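Local structure of CELL filamentation protein (Bartonella henselae, 2VY3) at residues Leu184-Ile189 and Gln211-Asp216; Tyr85-Pro90 and Gln157-Arg162. The protein transfers AMP from ATP to tyrosine or threonine residues of host target proteins through its Fido domain, an activity involved in virulence. All coordinates share one frame; numbering follows the deposited sequence.

Contact 1: Leu184-Ile189 and Gln211-Asp216; sequences LNFSLI and QHLFED
The ring of Phe186 meets the ring of Phe214 edge-to-face: the planes stand at 86°, the centroids are 5.8 Å apart, and the edge of Phe186 is turned to the face of Phe214, with Phe186 CZ 4.0 Å from Phe214 CZ. This T-shaped pair belongs to the hydrophobic core of the helical Fido domain, where the loop after helix 165-179 packs on helix 208-218. Leu184 sets both methyls obliquely against the CD1-CE1 bond of the Phe214 ring, CD1 lying 3.5 Å from Phe214 CE1 and CD2 reaching Phe214 CD1. Leu213, one residue earlier on the helix, points its CB toward the loop, and with CG anti to the backbone N (chi1 -174°) its CD1 and CD2 methyls come against Ile189 and Phe186. Its CD2 lies 4.1 Å from Phe186 CE1 and also touches Ile189 CG1. Met194 of helix 191-203 packs on both Leu213 and Ile189, while Ile149 of helix 141-158 lies against Phe214. Ile189 O accepts a hydrogen bond from NH2 of Arg170, a probable ATP-binding residue. Ile189 CD1 comes 3.9 Å from Leu213 CG, and Ile189 CG2 lies 4.0 Å from Leu213 CD1.

Contact 2: Tyr85-Pro90 and Gln157-Arg162; sequences YLRHIP and QLHPFR
Backbone pairing between Arg87 and the 157-162 segment rests on one nearly straight hydrogen bond, Arg87 N to Pro160 O (2.9 Å, 174° at the hydrogen), where the CA atoms of Arg87 and Phe161 are 5.0 Å apart. His159, Pro160 and Phe161 open the HPFx(D/E)GN(G/K)R signature of the Fic fold, and His159 leaves helix 141-158 with positive phi. Arg87 starts the side-chain contact with CG between its backbone N and carbonyl carbon (chi1 66°), and a bend at chi3 brings NH1 beside the carbonyls of Leu158 and His159. Of these, His159 O takes a weak hydrogen bond from Arg87 NH1 (3.2 Å, 134° at the hydrogen). Met101 O accepts from Arg87 NE and Ala114 O from Arg87 NH2; these two carbonyls hold the guanidinium, with the weak His159 bond added. Phe161, stacked on His72, has its backbone N bonded to OD1 of the ATP-binding Asn165. Leu86 touches both Pro160 and Phe161 with CD2 alone: this methyl is 3.6 Å from Pro160 CB and sits over one face of the Phe161 ring, 4.1 Å above the plane and displaced toward the rim. Beside it, Tyr85 O approaches Phe161 CD1 obliquely at 3.4 Å.

How the contacts relate
Contact 2 closes before contact 1 opens along the chain, and all four segments fall within the Fido range. Their centres are 25 Å apart and their nearest atoms about 12 Å, so they do not touch. Two helices join them. Helix 141-158 gives Phe144, Asn145 and Ile149 of its first half to contact 1 and ends in contact 2; helix 165-179 supplies Asn165 beside contact 2 and Arg170 beside contact 1. Glu163 follows Arg162 in sequence, so contact 2 leads straight into the ATP-binding residues Glu163-Arg167, while contact 1 lies nearer the chain's centre. Asp216 there bonds to Val247 N, placing contact 1 toward the C-terminal intracellular delivery region.

Contact 1: Leu184-Ile189 and Gln211-Asp216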
loop_
_atom_site.group_PDB
_atom_site.type_symbol
_atom_site.label_atom_id
_atom_site.label_comp_id
_atom_site.label_asym_id
_atom_site.label_seq_id
_atom_site.Cartn_x
_atom_site.Cartn_y
_atom_site.Cartn_z
ATOM N N LEU A 184 1.420 -11.007 3.546
ATOM C CA LEU A 184 0.932 -9.897 2.717
ATOM C C LEU A 184 2.123 -9.076 2.204
ATOM O O LEU A 184 2.483 -8.063 2.802
ATOM C CB LEU A 184 -0.029 -8.999 3.503
ATOM C CG LEU A 184 -1.455 -9.475 3.803
ATOM C CD1 LEU A 184 -2.240 -8.393 4.545
ATOM C CD2 LEU A 184 -2.190 -9.853 2.560
ATOM N N ASN A 185 2.746 -9.523 1.109
ATOM C CA ASN A 185 3.855 -8.779 0.480
ATOM C C ASN A 185 3.378 -7.588 -0.332
ATOM O O ASN A 185 3.196 -7.700 -1.535
ATOM C CB ASN A 185 4.691 -9.679 -0.433
ATOM C CG ASN A 185 5.668 -10.551 0.332
ATOM O OD1 ASN A 185 5.283 -11.544 0.971
ATOM N ND2 ASN A 185 6.951 -10.186 0.263
ATOM N N PHE A 186 3.183 -6.451 0.328
ATOM C CA PHE A 186 2.804 -5.214 -0.369
ATOM C C PHE A 186 3.946 -4.677 -1.237
ATOM O O PHE A 186 3.711 -3.918 -2.183
ATOM C CB PHE A 186 2.351 -4.137 0.628
ATOM C CG PHE A 186 1.021 -4.418 1.235
ATOM C CD1 PHE A 186 -0.136 -4.154 0.528
ATOM C CD2 PHE A 186 0.922 -4.975 2.495
ATOM C CE1 PHE A 186 -1.376 -4.419 1.074
ATOM C CE2 PHE A 186 -0.315 -5.254 3.050
ATOM C CZ PHE A 186 -1.467 -4.977 2.336
ATOM N N SER A 187 5.176 -5.059 -0.888
ATOM C CA SER A 187 6.361 -4.755 -1.675
ATOM C C SER A 187 6.122 -5.025 -3.150
ATOM O O SER A 187 6.589 -4.273 -3.998
ATOM C CB SER A 187 7.527 -5.603 -1.181
ATOM O OG SER A 187 7.134 -6.966 -1.010
ATOM N N LEU A 188 5.357 -6.071 -3.450
ATOM C CA LEU A 188 5.046 -6.455 -4.828
ATOM C C LEU A 188 3.811 -5.745 -5.411
ATOM O O LEU A 188 3.219 -6.227 -6.378
ATOM C CB LEU A 188 4.830 -7.971 -4.907
ATOM C CG LEU A 188 5.829 -8.832 -4.137
ATOM C CD1 LEU A 188 5.432 -10.306 -4.202
ATOM C CD2 LEU A 188 7.242 -8.599 -4.647
ATOM N N ILE A 189 3.414 -4.615 -4.832
ATOM C CA ILE A 189 2.300 -3.848 -5.370
ATOM C C ILE A 189 2.761 -2.445 -5.693
ATOM O O ILE A 189 3.385 -1.778 -4.870
ATOM C CB ILE A 189 1.116 -3.769 -4.392
ATOM C CG1 ILE A 189 0.542 -5.162 -4.137
ATOM C CG2 ILE A 189 0.026 -2.865 -4.943
ATOM C CD1 ILE A 189 0.009 -5.825 -5.374
ATOM N N GLN A 211 -9.827 -7.459 -3.131
ATOM C CA GLN A 211 -9.842 -8.901 -2.978
ATOM C C GLN A 211 -8.766 -9.482 -3.903
ATOM O O GLN A 211 -7.944 -10.284 -3.470
ATOM C CB GLN A 211 -11.241 -9.465 -3.279
ATOM C CG GLN A 211 -12.255 -9.147 -2.175
ATOM C CD GLN A 211 -13.715 -9.273 -2.599
ATOM O OE1 GLN A 211 -14.065 -9.142 -3.768
ATOM N NE2 GLN A 211 -14.578 -9.498 -1.629
ATOM N N HIS A 212 -8.749 -9.029 -5.152
ATOM C CA HIS A 212 -7.742 -9.449 -6.126
ATOM C C HIS A 212 -6.325 -9.147 -5.638
ATOM O O HIS A 212 -5.445 -10.012 -5.707
ATOM C CB HIS A 212 -7.983 -8.726 -7.457
ATOM C CG HIS A 212 -7.170 -9.249 -8.602
ATOM N ND1 HIS A 212 -6.063 -10.051 -8.426
ATOM C CD2 HIS A 212 -7.295 -9.069 -9.936
ATOM C CE1 HIS A 212 -5.554 -10.358 -9.605
ATOM N NE2 HIS A 212 -6.280 -9.772 -10.536
ATOM N N LEU A 213 -6.121 -7.916 -5.163
ATOM C CA LEU A 213 -4.808 -7.434 -4.710
ATOM C C LEU A 213 -4.294 -8.302 -3.592
ATOM O O LEU A 213 -3.179 -8.818 -3.660
ATOM C CB LEU A 213 -4.886 -5.977 -4.232
ATOM C CG LEU A 213 -3.584 -5.253 -3.839
ATOM C CD1 LEU A 213 -3.779 -3.749 -3.912
ATOM C CD2 LEU A 213 -3.081 -5.620 -2.451
ATOM N N PHE A 214 -5.124 -8.462 -2.568
ATOM C CA PHE A 214 -4.755 -9.251 -1.407
ATOM C C PHE A 214 -4.458 -10.698 -1.770
ATOM O O PHE A 214 -3.577 -11.297 -1.172
ATOM C CB PHE A 214 -5.844 -9.189 -0.341
ATOM C CG PHE A 214 -5.652 -8.079 0.655
ATOM C CD1 PHE A 214 -5.291 -8.351 1.969
ATOM C CD2 PHE A 214 -5.834 -6.764 0.282
ATOM C CE1 PHE A 214 -5.120 -7.327 2.891
ATOM C CE2 PHE A 214 -5.663 -5.732 1.207
ATOM C CZ PHE A 214 -5.310 -6.016 2.509
ATOM N N GLU A 215 -5.173 -11.246 -2.749
ATOM C CA GLU A 215 -4.980 -12.636 -3.161
ATOM C C GLU A 215 -3.600 -12.820 -3.759
ATOM O O GLU A 215 -2.877 -13.732 -3.369
ATOM C CB GLU A 215 -6.074 -13.086 -4.144
ATOM C CG GLU A 215 -5.791 -14.382 -4.957
ATOM C CD GLU A 215 -5.737 -15.681 -4.136
ATOM O OE1 GLU A 215 -5.977 -15.660 -2.906
ATOM O OE2 GLU A 215 -5.448 -16.740 -4.754
ATOM N N ASP A 216 -3.229 -11.949 -4.691
ATOM C CA ASP A 216 -1.910 -12.034 -5.344
ATOM C C ASP A 216 -0.750 -11.955 -4.348
ATOM O O ASP A 216 0.287 -12.611 -4.518
ATOM C CB ASP A 216 -1.753 -10.917 -6.379
ATOM C CG ASP A 216 -2.545 -11.172 -7.634
ATOM O OD1 ASP A 216 -3.420 -12.061 -7.629
ATOM O OD2 ASP A 216 -2.283 -10.481 -8.637
#

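Contact 2: Tyr85-Pro90 and Gln157-Arg162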
loop_
_atom_site.group_PDB
_atom_site.type_symbol
_atom_site.label_atom_id
_atom_site.label_comp_id
_atom_site.label_asym_id
_atom_site.label_seq_id
_atom_site.Cartn_x
_atom_site.Cartn_y
_atom_site.Cartn_z
ATOM N N TYR A 85 1.797 11.732 15.121
ATOM C CA TYR A 85 0.539 12.382 15.527
ATOM C C TYR A 85 -0.632 12.156 14.582
ATOM O O TYR A 85 -0.505 12.342 13.381
ATOM C CB TYR A 85 0.747 13.897 15.693
ATOM C CG TYR A 85 1.521 14.299 16.939
ATOM C CD1 TYR A 85 0.883 14.920 18.021
ATOM C CD2 TYR A 85 2.895 14.062 17.033
ATOM C CE1 TYR A 85 1.595 15.291 19.155
ATOM C CE2 TYR A 85 3.612 14.427 18.165
ATOM C CZ TYR A 85 2.960 15.038 19.219
ATOM O OH TYR A 85 3.694 15.393 20.328
ATOM N N LEU A 86 -1.779 11.790 15.150
ATOM C CA LEU A 86 -3.031 11.693 14.404
ATOM C C LEU A 86 -3.565 13.094 14.104
ATOM O O LEU A 86 -3.522 13.983 14.960
ATOM C CB LEU A 86 -4.075 10.891 15.185
ATOM C CG LEU A 86 -3.742 9.416 15.423
ATOM C CD1 LEU A 86 -4.718 8.816 16.397
ATOM C CD2 LEU A 86 -3.753 8.639 14.136
ATOM N N ARG A 87 -4.073 13.276 12.888
ATOM C CA ARG A 87 -4.390 14.602 12.332
ATOM C C ARG A 87 -5.537 15.389 12.988
ATOM O O ARG A 87 -5.648 16.598 12.773
ATOM C CB ARG A 87 -4.708 14.469 10.843
ATOM C CG ARG A 87 -5.987 13.677 10.584
ATOM C CD ARG A 87 -6.206 13.331 9.118
ATOM N NE ARG A 87 -7.416 13.995 8.626
ATOM C CZ ARG A 87 -8.603 13.420 8.412
ATOM N NH1 ARG A 87 -8.807 12.121 8.577
ATOM N NH2 ARG A 87 -9.608 14.177 7.999
ATOM N N HIS A 88 -6.399 14.718 13.752
ATOM C CA HIS A 88 -7.495 15.411 14.453
ATOM C C HIS A 88 -7.047 16.035 15.771
ATOM O O HIS A 88 -7.799 16.800 16.368
ATOM C CB HIS A 88 -8.672 14.476 14.712
ATOM C CG HIS A 88 -8.394 13.425 15.727
ATOM N ND1 HIS A 88 -7.589 12.335 15.466
ATOM C CD2 HIS A 88 -8.820 13.288 17.004
ATOM C CE1 HIS A 88 -7.529 11.571 16.544
ATOM N NE2 HIS A 88 -8.268 12.127 17.491
ATOM N N ILE A 89 -5.835 15.707 16.225
ATOM C CA ILE A 89 -5.257 16.306 17.435
ATOM C C ILE A 89 -4.476 17.597 17.124
ATOM O O ILE A 89 -3.528 17.567 16.346
ATOM C CB ILE A 89 -4.319 15.294 18.173
ATOM C CG1 ILE A 89 -5.122 14.072 18.670
ATOM C CG2 ILE A 89 -3.570 15.997 19.333
ATOM C CD1 ILE A 89 -6.302 14.428 19.639
ATOM N N PRO A 90 -4.881 18.734 17.723
ATOM C CA PRO A 90 -4.118 19.982 17.577
ATOM C C PRO A 90 -2.641 19.853 17.930
ATOM O O PRO A 90 -2.304 19.379 19.000
ATOM C CB PRO A 90 -4.807 20.932 18.552
ATOM C CG PRO A 90 -6.201 20.420 18.638
ATOM C CD PRO A 90 -6.108 18.939 18.515
ATOM N N GLN A 157 -10.158 4.864 4.672
ATOM C CA GLN A 157 -11.114 5.976 4.644
ATOM C C GLN A 157 -10.972 6.873 5.884
ATOM O O GLN A 157 -11.450 8.006 5.885
ATOM C CB GLN A 157 -12.563 5.477 4.417
ATOM C CG GLN A 157 -13.506 5.430 5.637
ATOM C CD GLN A 157 -14.267 6.743 5.900
ATOM O OE1 GLN A 157 -14.303 7.235 7.029
ATOM N NE2 GLN A 157 -14.875 7.305 4.859
ATOM N N LEU A 158 -10.321 6.379 6.937
ATOM C CA LEU A 158 -10.023 7.232 8.092
ATOM C C LEU A 158 -8.881 8.212 7.784
ATOM O O LEU A 158 -8.898 9.344 8.259
ATOM C CB LEU A 158 -9.710 6.402 9.339
ATOM C CG LEU A 158 -10.907 5.664 9.955
ATOM C CD1 LEU A 158 -10.467 4.828 11.133
ATOM C CD2 LEU A 158 -12.020 6.607 10.385
ATOM N N HIS A 159 -7.899 7.779 6.991
ATOM C CA HIS A 159 -6.793 8.641 6.548
ATOM C C HIS A 159 -6.175 9.366 7.745
ATOM O O HIS A 159 -6.096 10.585 7.768
ATOM C CB HIS A 159 -7.303 9.634 5.501
ATOM C CG HIS A 159 -6.224 10.283 4.688
ATOM N ND1 HIS A 159 -5.473 11.341 5.154
ATOM C CD2 HIS A 159 -5.788 10.041 3.430
ATOM C CE1 HIS A 159 -4.620 11.723 4.218
ATOM N NE2 HIS A 159 -4.789 10.947 3.163
ATOM N N PRO A 160 -5.705 8.595 8.734
ATOM C CA PRO A 160 -5.451 9.079 10.088
ATOM C C PRO A 160 -4.370 10.143 10.223
ATOM O O PRO A 160 -4.454 10.982 11.113
ATOM C CB PRO A 160 -5.050 7.807 10.845
ATOM C CG PRO A 160 -4.585 6.860 9.806
ATOM C CD PRO A 160 -5.366 7.166 8.582
ATOM N N PHE A 161 -3.356 10.099 9.368
ATOM C CA PHE A 161 -2.264 11.064 9.435
ATOM C C PHE A 161 -2.372 12.110 8.324
ATOM O O PHE A 161 -2.888 11.831 7.232
ATOM C CB PHE A 161 -0.922 10.344 9.321
ATOM C CG PHE A 161 -0.735 9.247 10.325
ATOM C CD1 PHE A 161 -0.179 9.514 11.555
ATOM C CD2 PHE A 161 -1.096 7.940 10.025
ATOM C CE1 PHE A 161 0.002 8.500 12.483
ATOM C CE2 PHE A 161 -0.917 6.923 10.956
ATOM C CZ PHE A 161 -0.367 7.206 12.187
ATOM N N ARG A 162 -1.864 13.309 8.609
ATOM C CA ARG A 162 -1.838 14.394 7.639
ATOM C C ARG A 162 -1.161 13.965 6.346
ATOM O O ARG A 162 -1.595 14.336 5.262
ATOM C CB ARG A 162 -1.100 15.593 8.230
ATOM C CG ARG A 162 -0.846 16.733 7.250
ATOM C CD ARG A 162 -2.131 17.249 6.633
ATOM N NE ARG A 162 -1.925 18.413 5.767
ATOM C CZ ARG A 162 -1.422 18.363 4.534
ATOM N NH1 ARG A 162 -1.028 17.214 3.994
ATOM N NH2 ARG A 162 -1.308 19.481 3.834
#